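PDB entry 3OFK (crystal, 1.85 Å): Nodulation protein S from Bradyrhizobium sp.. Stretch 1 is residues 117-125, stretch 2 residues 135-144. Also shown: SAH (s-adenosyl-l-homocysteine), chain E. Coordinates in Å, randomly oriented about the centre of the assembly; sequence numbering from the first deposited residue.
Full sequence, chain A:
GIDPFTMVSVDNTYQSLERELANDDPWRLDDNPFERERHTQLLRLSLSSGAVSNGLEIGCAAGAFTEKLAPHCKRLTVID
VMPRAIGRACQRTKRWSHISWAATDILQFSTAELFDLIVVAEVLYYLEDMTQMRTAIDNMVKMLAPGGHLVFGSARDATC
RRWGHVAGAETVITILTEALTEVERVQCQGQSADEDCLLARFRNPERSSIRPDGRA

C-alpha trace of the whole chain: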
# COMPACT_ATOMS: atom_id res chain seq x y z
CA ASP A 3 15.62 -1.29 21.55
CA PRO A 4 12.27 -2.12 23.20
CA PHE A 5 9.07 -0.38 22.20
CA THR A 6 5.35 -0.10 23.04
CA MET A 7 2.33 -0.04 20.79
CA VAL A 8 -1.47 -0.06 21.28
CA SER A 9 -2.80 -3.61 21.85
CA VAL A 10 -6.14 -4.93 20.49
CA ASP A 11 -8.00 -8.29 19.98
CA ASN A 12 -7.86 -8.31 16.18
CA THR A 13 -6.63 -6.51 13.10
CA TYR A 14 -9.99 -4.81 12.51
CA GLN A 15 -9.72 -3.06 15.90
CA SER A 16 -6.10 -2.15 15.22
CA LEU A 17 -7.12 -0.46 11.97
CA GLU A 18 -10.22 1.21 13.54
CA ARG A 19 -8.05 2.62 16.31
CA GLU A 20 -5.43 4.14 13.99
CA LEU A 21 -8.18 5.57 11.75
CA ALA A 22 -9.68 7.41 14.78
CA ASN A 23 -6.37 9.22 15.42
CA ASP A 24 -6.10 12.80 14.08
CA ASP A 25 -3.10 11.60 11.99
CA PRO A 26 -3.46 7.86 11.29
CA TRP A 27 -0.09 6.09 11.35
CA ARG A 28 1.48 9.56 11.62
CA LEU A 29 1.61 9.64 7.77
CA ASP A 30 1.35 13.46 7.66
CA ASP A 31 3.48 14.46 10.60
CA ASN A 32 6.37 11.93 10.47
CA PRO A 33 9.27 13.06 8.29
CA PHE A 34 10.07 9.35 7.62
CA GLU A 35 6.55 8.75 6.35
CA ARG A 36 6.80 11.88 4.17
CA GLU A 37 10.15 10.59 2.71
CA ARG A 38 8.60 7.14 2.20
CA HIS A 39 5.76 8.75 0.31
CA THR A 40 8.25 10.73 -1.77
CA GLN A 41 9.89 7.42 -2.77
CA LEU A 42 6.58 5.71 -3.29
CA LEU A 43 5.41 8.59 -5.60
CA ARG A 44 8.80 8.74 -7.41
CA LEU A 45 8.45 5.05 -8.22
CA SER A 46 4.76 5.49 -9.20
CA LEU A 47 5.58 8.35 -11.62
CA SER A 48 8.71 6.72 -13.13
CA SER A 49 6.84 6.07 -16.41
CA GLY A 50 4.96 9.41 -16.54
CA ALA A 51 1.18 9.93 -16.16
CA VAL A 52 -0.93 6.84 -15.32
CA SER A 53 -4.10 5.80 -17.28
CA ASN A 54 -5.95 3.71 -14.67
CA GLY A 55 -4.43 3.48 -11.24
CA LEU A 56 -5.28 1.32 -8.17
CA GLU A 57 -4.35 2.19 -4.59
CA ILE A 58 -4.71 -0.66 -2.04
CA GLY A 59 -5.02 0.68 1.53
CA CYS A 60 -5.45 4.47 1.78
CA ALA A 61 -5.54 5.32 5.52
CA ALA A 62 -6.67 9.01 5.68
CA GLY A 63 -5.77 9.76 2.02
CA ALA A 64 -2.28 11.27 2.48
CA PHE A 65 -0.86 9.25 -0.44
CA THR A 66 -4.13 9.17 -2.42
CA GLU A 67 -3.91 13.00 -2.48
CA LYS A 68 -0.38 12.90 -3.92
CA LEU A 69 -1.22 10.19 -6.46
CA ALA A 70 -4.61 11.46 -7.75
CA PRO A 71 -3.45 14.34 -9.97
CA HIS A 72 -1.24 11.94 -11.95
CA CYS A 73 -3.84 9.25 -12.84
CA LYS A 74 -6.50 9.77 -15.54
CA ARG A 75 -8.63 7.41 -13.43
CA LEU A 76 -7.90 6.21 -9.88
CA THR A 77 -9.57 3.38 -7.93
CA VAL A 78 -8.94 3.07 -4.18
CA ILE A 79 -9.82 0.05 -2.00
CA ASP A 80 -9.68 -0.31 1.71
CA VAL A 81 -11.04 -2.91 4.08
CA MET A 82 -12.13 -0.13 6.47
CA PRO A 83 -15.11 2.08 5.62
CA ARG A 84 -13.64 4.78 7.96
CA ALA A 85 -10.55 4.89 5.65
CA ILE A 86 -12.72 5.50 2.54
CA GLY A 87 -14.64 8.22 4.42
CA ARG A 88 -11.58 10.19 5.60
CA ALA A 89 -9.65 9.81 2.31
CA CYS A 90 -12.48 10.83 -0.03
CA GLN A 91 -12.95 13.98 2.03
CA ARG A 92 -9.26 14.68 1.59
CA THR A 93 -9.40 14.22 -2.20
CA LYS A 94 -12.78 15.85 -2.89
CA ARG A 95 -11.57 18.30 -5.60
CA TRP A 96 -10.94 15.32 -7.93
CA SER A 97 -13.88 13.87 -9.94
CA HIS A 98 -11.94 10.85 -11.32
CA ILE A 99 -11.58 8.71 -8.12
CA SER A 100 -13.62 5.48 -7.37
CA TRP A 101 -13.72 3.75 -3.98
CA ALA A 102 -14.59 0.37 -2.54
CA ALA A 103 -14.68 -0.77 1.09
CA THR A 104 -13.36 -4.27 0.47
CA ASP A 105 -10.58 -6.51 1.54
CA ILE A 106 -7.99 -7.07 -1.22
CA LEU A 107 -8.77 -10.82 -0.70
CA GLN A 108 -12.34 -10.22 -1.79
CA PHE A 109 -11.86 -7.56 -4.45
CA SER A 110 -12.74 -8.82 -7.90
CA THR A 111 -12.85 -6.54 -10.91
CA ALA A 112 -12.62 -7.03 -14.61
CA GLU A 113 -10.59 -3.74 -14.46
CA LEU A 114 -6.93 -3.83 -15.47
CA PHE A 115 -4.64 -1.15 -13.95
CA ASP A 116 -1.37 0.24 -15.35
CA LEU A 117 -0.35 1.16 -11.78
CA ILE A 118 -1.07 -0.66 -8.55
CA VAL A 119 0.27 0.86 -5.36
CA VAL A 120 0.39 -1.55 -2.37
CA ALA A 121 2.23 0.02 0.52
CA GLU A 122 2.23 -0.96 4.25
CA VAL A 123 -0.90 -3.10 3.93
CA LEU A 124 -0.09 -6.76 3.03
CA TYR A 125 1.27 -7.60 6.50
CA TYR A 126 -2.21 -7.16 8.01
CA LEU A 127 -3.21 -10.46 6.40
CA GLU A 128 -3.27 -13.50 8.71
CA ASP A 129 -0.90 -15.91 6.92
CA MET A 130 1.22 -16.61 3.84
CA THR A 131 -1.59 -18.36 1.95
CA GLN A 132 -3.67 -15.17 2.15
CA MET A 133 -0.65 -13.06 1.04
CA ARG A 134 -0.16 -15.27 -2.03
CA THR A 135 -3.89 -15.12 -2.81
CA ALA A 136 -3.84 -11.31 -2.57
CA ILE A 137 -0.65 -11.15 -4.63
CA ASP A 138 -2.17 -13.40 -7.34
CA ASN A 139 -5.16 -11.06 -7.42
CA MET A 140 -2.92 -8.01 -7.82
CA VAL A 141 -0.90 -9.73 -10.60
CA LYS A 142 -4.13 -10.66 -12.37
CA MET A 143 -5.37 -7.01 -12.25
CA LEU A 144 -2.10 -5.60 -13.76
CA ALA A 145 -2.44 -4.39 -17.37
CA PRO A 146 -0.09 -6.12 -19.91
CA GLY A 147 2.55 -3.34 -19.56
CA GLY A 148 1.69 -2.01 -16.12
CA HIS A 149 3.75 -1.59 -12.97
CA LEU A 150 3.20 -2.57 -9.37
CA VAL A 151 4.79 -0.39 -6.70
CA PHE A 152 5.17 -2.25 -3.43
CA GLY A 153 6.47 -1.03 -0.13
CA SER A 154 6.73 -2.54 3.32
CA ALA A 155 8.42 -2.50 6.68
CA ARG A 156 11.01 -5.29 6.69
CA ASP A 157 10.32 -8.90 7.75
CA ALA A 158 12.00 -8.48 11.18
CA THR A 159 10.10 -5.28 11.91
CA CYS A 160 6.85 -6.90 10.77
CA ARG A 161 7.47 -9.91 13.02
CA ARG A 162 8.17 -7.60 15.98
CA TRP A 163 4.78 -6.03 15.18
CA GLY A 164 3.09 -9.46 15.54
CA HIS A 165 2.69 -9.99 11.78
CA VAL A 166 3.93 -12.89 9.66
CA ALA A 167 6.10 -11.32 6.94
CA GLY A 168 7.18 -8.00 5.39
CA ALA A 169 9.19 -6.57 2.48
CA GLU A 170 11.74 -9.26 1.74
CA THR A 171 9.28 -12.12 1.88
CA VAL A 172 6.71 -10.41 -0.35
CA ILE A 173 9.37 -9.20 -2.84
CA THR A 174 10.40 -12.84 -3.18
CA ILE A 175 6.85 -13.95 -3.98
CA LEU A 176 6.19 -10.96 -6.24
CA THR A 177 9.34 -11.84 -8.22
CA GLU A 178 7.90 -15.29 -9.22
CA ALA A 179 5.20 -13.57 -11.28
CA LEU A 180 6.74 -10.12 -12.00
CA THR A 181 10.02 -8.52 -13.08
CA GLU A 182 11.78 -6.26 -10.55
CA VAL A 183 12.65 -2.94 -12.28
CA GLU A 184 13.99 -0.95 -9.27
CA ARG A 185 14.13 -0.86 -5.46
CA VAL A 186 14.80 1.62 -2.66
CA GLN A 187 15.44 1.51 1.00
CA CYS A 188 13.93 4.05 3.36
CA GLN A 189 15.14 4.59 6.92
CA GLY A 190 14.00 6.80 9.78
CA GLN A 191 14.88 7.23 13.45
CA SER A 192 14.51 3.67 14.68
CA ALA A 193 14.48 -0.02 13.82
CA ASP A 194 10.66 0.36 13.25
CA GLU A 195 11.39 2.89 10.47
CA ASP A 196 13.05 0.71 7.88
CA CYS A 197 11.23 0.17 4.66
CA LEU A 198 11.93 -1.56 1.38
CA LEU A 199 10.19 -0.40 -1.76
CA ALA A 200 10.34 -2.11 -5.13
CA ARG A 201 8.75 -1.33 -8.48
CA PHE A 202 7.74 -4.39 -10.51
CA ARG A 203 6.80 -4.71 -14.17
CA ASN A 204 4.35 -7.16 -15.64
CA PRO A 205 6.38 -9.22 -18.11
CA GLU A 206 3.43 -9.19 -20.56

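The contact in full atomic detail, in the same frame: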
# COMPACT_ATOMS: atom_id res chain seq x y z
N LEU A 117 -1.09 1.00 -13.03
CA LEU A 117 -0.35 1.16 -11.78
C LEU A 117 -1.16 0.59 -10.63
O LEU A 117 -2.34 0.92 -10.50
CB LEU A 117 -0.08 2.63 -11.45
CG LEU A 117 0.72 2.90 -10.16
CD1 LEU A 117 2.16 2.33 -10.22
CD2 LEU A 117 0.75 4.43 -9.98
N ILE A 118 -0.53 -0.26 -9.83
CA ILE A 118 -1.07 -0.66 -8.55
C ILE A 118 -0.08 -0.28 -7.47
O ILE A 118 1.10 -0.61 -7.54
CB ILE A 118 -1.30 -2.15 -8.50
CG1 ILE A 118 -2.29 -2.55 -9.59
CG2 ILE A 118 -1.79 -2.56 -7.12
CD1 ILE A 118 -2.51 -4.06 -9.70
N VAL A 119 -0.56 0.49 -6.50
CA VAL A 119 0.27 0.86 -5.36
C VAL A 119 -0.26 0.01 -4.17
O VAL A 119 -1.46 -0.05 -3.91
CB VAL A 119 0.25 2.39 -5.07
CG1 VAL A 119 1.15 2.71 -3.89
CG2 VAL A 119 0.65 3.24 -6.35
N VAL A 120 0.67 -0.66 -3.50
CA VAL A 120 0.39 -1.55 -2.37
C VAL A 120 1.49 -1.33 -1.37
O VAL A 120 2.57 -1.96 -1.41
CB VAL A 120 0.22 -3.01 -2.83
CG1 VAL A 120 1.42 -3.50 -3.65
CG2 VAL A 120 -0.04 -3.93 -1.65
N ALA A 121 1.24 -0.41 -0.46
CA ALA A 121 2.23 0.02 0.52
C ALA A 121 1.72 -0.15 1.96
O ALA A 121 0.66 0.34 2.29
CB ALA A 121 2.62 1.52 0.27
N GLU A 122 2.47 -0.90 2.78
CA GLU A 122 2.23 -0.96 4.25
C GLU A 122 0.82 -1.49 4.58
O GLU A 122 0.16 -1.05 5.51
CB GLU A 122 2.46 0.39 4.90
CG GLU A 122 3.75 1.13 4.50
CD GLU A 122 5.02 0.36 4.84
OE1 GLU A 122 4.99 -0.50 5.76
OE2 GLU A 122 6.02 0.59 4.13
N VAL A 123 0.41 -2.46 3.80
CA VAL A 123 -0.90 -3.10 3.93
C VAL A 123 -0.85 -4.64 3.99
O VAL A 123 -1.56 -5.24 4.79
CB VAL A 123 -1.85 -2.66 2.81
CG1 VAL A 123 -1.25 -2.97 1.45
CG2 VAL A 123 -3.15 -3.36 2.95
N LEU A 124 -0.01 -5.28 3.17
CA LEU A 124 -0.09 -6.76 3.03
C LEU A 124 0.26 -7.52 4.31
O LEU A 124 -0.23 -8.64 4.51
CB LEU A 124 0.68 -7.29 1.83
CG LEU A 124 0.28 -6.90 0.41
CD1 LEU A 124 1.29 -7.53 -0.62
CD2 LEU A 124 -1.13 -7.34 0.07
N TYR A 125 1.01 -6.92 5.23
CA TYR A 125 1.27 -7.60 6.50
C TYR A 125 0.07 -7.69 7.45
O TYR A 125 0.13 -8.40 8.46
CB TYR A 125 2.48 -7.01 7.23
CG TYR A 125 2.51 -5.51 7.42
CD1 TYR A 125 1.79 -4.88 8.43
CD2 TYR A 125 3.34 -4.72 6.62
CE1 TYR A 125 1.86 -3.48 8.61
CE2 TYR A 125 3.42 -3.35 6.80
CZ TYR A 125 2.69 -2.74 7.78
OH TYR A 125 2.81 -1.38 7.93
N THR A 135 -2.60 -15.33 -2.16
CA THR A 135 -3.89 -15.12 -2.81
C THR A 135 -4.03 -13.64 -3.22
O THR A 135 -4.37 -13.34 -4.35
CB THR A 135 -5.08 -15.51 -1.91
OG1 THR A 135 -5.14 -16.93 -1.78
CG2 THR A 135 -6.39 -15.03 -2.51
N ALA A 136 -3.79 -12.74 -2.29
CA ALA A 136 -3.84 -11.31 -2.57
C ALA A 136 -2.84 -10.90 -3.67
O ALA A 136 -3.13 -10.09 -4.52
CB ALA A 136 -3.55 -10.50 -1.31
N ILE A 137 -1.63 -11.42 -3.61
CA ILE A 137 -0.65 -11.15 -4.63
C ILE A 137 -1.13 -11.66 -5.98
O ILE A 137 -1.01 -10.94 -6.95
CB ILE A 137 0.72 -11.70 -4.27
CG1 ILE A 137 1.27 -10.91 -3.13
CG2 ILE A 137 1.70 -11.60 -5.43
CD1 ILE A 137 2.40 -11.55 -2.48
N ASP A 138 -1.72 -12.86 -6.04
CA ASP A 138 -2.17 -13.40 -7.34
C ASP A 138 -3.22 -12.46 -7.92
O ASP A 138 -3.31 -12.25 -9.14
CB ASP A 138 -2.75 -14.83 -7.22
CG ASP A 138 -1.71 -15.88 -6.80
OD1 ASP A 138 -0.51 -15.59 -6.86
OD2 ASP A 138 -2.11 -17.00 -6.40
N ASN A 139 -4.06 -11.94 -7.03
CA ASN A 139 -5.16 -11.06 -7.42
C ASN A 139 -4.61 -9.77 -8.02
O ASN A 139 -5.10 -9.29 -9.04
CB ASN A 139 -6.04 -10.76 -6.19
CG ASN A 139 -7.40 -10.12 -6.55
OD1 ASN A 139 -7.88 -10.19 -7.69
ND2 ASN A 139 -8.03 -9.50 -5.55
N MET A 140 -3.60 -9.20 -7.34
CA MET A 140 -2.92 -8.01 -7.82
C MET A 140 -2.25 -8.26 -9.19
O MET A 140 -2.39 -7.44 -10.13
CB MET A 140 -1.89 -7.54 -6.78
CG MET A 140 -2.49 -7.02 -5.53
SD MET A 140 -1.26 -6.14 -4.56
CE MET A 140 -0.06 -7.41 -4.10
N VAL A 141 -1.56 -9.40 -9.33
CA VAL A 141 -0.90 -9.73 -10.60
C VAL A 141 -1.95 -9.80 -11.70
O VAL A 141 -1.78 -9.18 -12.75
CB VAL A 141 -0.10 -11.06 -10.53
CG1 VAL A 141 0.40 -11.49 -11.95
CG2 VAL A 141 1.03 -10.92 -9.55
N LYS A 142 -3.04 -10.51 -11.42
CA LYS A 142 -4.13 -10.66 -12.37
C LYS A 142 -4.70 -9.32 -12.83
O LYS A 142 -5.01 -9.17 -14.01
CB LYS A 142 -5.25 -11.53 -11.79
CG LYS A 142 -6.53 -11.58 -12.65
CD LYS A 142 -7.62 -12.42 -11.94
CE LYS A 142 -8.97 -11.69 -11.94
NZ LYS A 142 -8.92 -10.50 -11.03
N MET A 143 -4.85 -8.36 -11.90
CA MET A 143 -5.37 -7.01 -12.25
C MET A 143 -4.34 -6.03 -12.88
O MET A 143 -4.68 -4.87 -13.13
CB MET A 143 -5.97 -6.32 -11.01
CG MET A 143 -7.20 -6.97 -10.40
SD MET A 143 -7.76 -5.98 -8.97
CE MET A 143 -6.53 -6.25 -7.74
N LEU A 144 -3.08 -6.45 -13.07
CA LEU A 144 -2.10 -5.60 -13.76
C LEU A 144 -2.37 -5.64 -15.27
O LEU A 144 -2.61 -6.71 -15.82
CB LEU A 144 -0.65 -6.05 -13.49
CG LEU A 144 0.20 -5.27 -12.50
CD1 LEU A 144 1.65 -5.79 -12.47
CD2 LEU A 144 0.19 -3.77 -12.81
N SAH E . -0.87 2.73 1.53
CA SAH E . -0.91 3.88 2.44
CB SAH E . -1.67 3.50 3.70
CG SAH E . -1.09 2.45 4.64
SD SAH E . -1.98 2.25 6.22
C SAH E . 0.47 4.44 2.79
O SAH E . 1.50 3.81 2.55
OXT SAH E . 0.58 5.54 3.33
C5' SAH E . -2.78 0.68 5.78
C4' SAH E . -4.15 0.73 5.14
O4' SAH E . -4.47 -0.57 4.65
C3' SAH E . -5.28 1.14 6.09
O3' SAH E . -6.15 2.08 5.44
C2' SAH E . -5.99 -0.19 6.37
O2' SAH E . -7.35 -0.02 6.67
C1' SAH E . -5.79 -0.89 5.06
N9 SAH E . -5.94 -2.37 5.02
C8 SAH E . -5.50 -3.27 5.95
N7 SAH E . -5.80 -4.51 5.50
C5 SAH E . -6.40 -4.42 4.30
C6 SAH E . -6.84 -5.42 3.43
N6 SAH E . -6.76 -6.72 3.83
N1 SAH E . -7.42 -5.03 2.25
C2 SAH E . -7.51 -3.68 1.92
N3 SAH E . -7.03 -2.71 2.79
C4 SAH E . -6.47 -3.07 3.97

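One methionine, Met140, reaches all three residues that stretch 1 commits to this contact, and it does so without a single hydrogen bond between the stretches. The side chains meet only through apolar packing, burying 333 Å² counted over both sides, and the helix backbone is bonded within itself: Met140 N donates to Ala136 O at 3.0 Å.

The first rule is alternation. In the strand 117-121, the CA-to-CB bonds of Ile118 and Val120 point toward the helix, while those of Leu117 and Val119 point away. The helix answers with its own periodicity: Ala136 and Met140, one turn apart, both point toward the strand side, whereas Val141 and Lys142 point away and Asp138 lies out of reach. Asp138 and Lys142 stay exposed, and every residue that makes contact is buried.

Met140 works because its chain is long and unbranched. With chi angles m, t, m it lies along the contact, its SD 3.9 Å from Val120 CG2 and 4.4 Å from Ile118 CG2, and its CE 3.7 Å from Leu124 CD1. A thioether can pass between branched neighbours and touch each of them, and here it ties the strand to the 3-10 segment that follows the turn.

Ile118 supplies the largest buried patch of any residue in the contact. In its m, t rotamer, CD1 extends to the C-terminal part of stretch 2, where it lies 3.4 Å from the backbone O of Met140, 4.3 Å from Met143 CB and 4.1 Å from Leu144 CG. The close approach to a carbonyl is a matter of packing, since a methyl carbon offers no conventional hydrogen bond. Leu144 begins sideways to the strand, but the end of its side chain comes nearer; its chi1 of -103° lies between wells.

Leu124 anchors the other end. Its two methyls divide over the helix: CD2 meets Ala136 CB at 4.2 Å, and CD1 meets Ile137 CG1 at 4.2 Å besides the methionine methyl. Alanine suits its position by being short: the CA atoms of Leu124 and Ala136 are 8.1 Å apart, and the leucine reaches into that gap until its CD2 meets Ala136 CB. Val120, between Ile118 and Leu124 in sequence, is set farther from the helix, and Met140 SD comes out to meet its CG2.

Beyond this packing, the strand leads to the ligand: SAH N donates a hydrogen bond to Ala121 O at 2.9 Å.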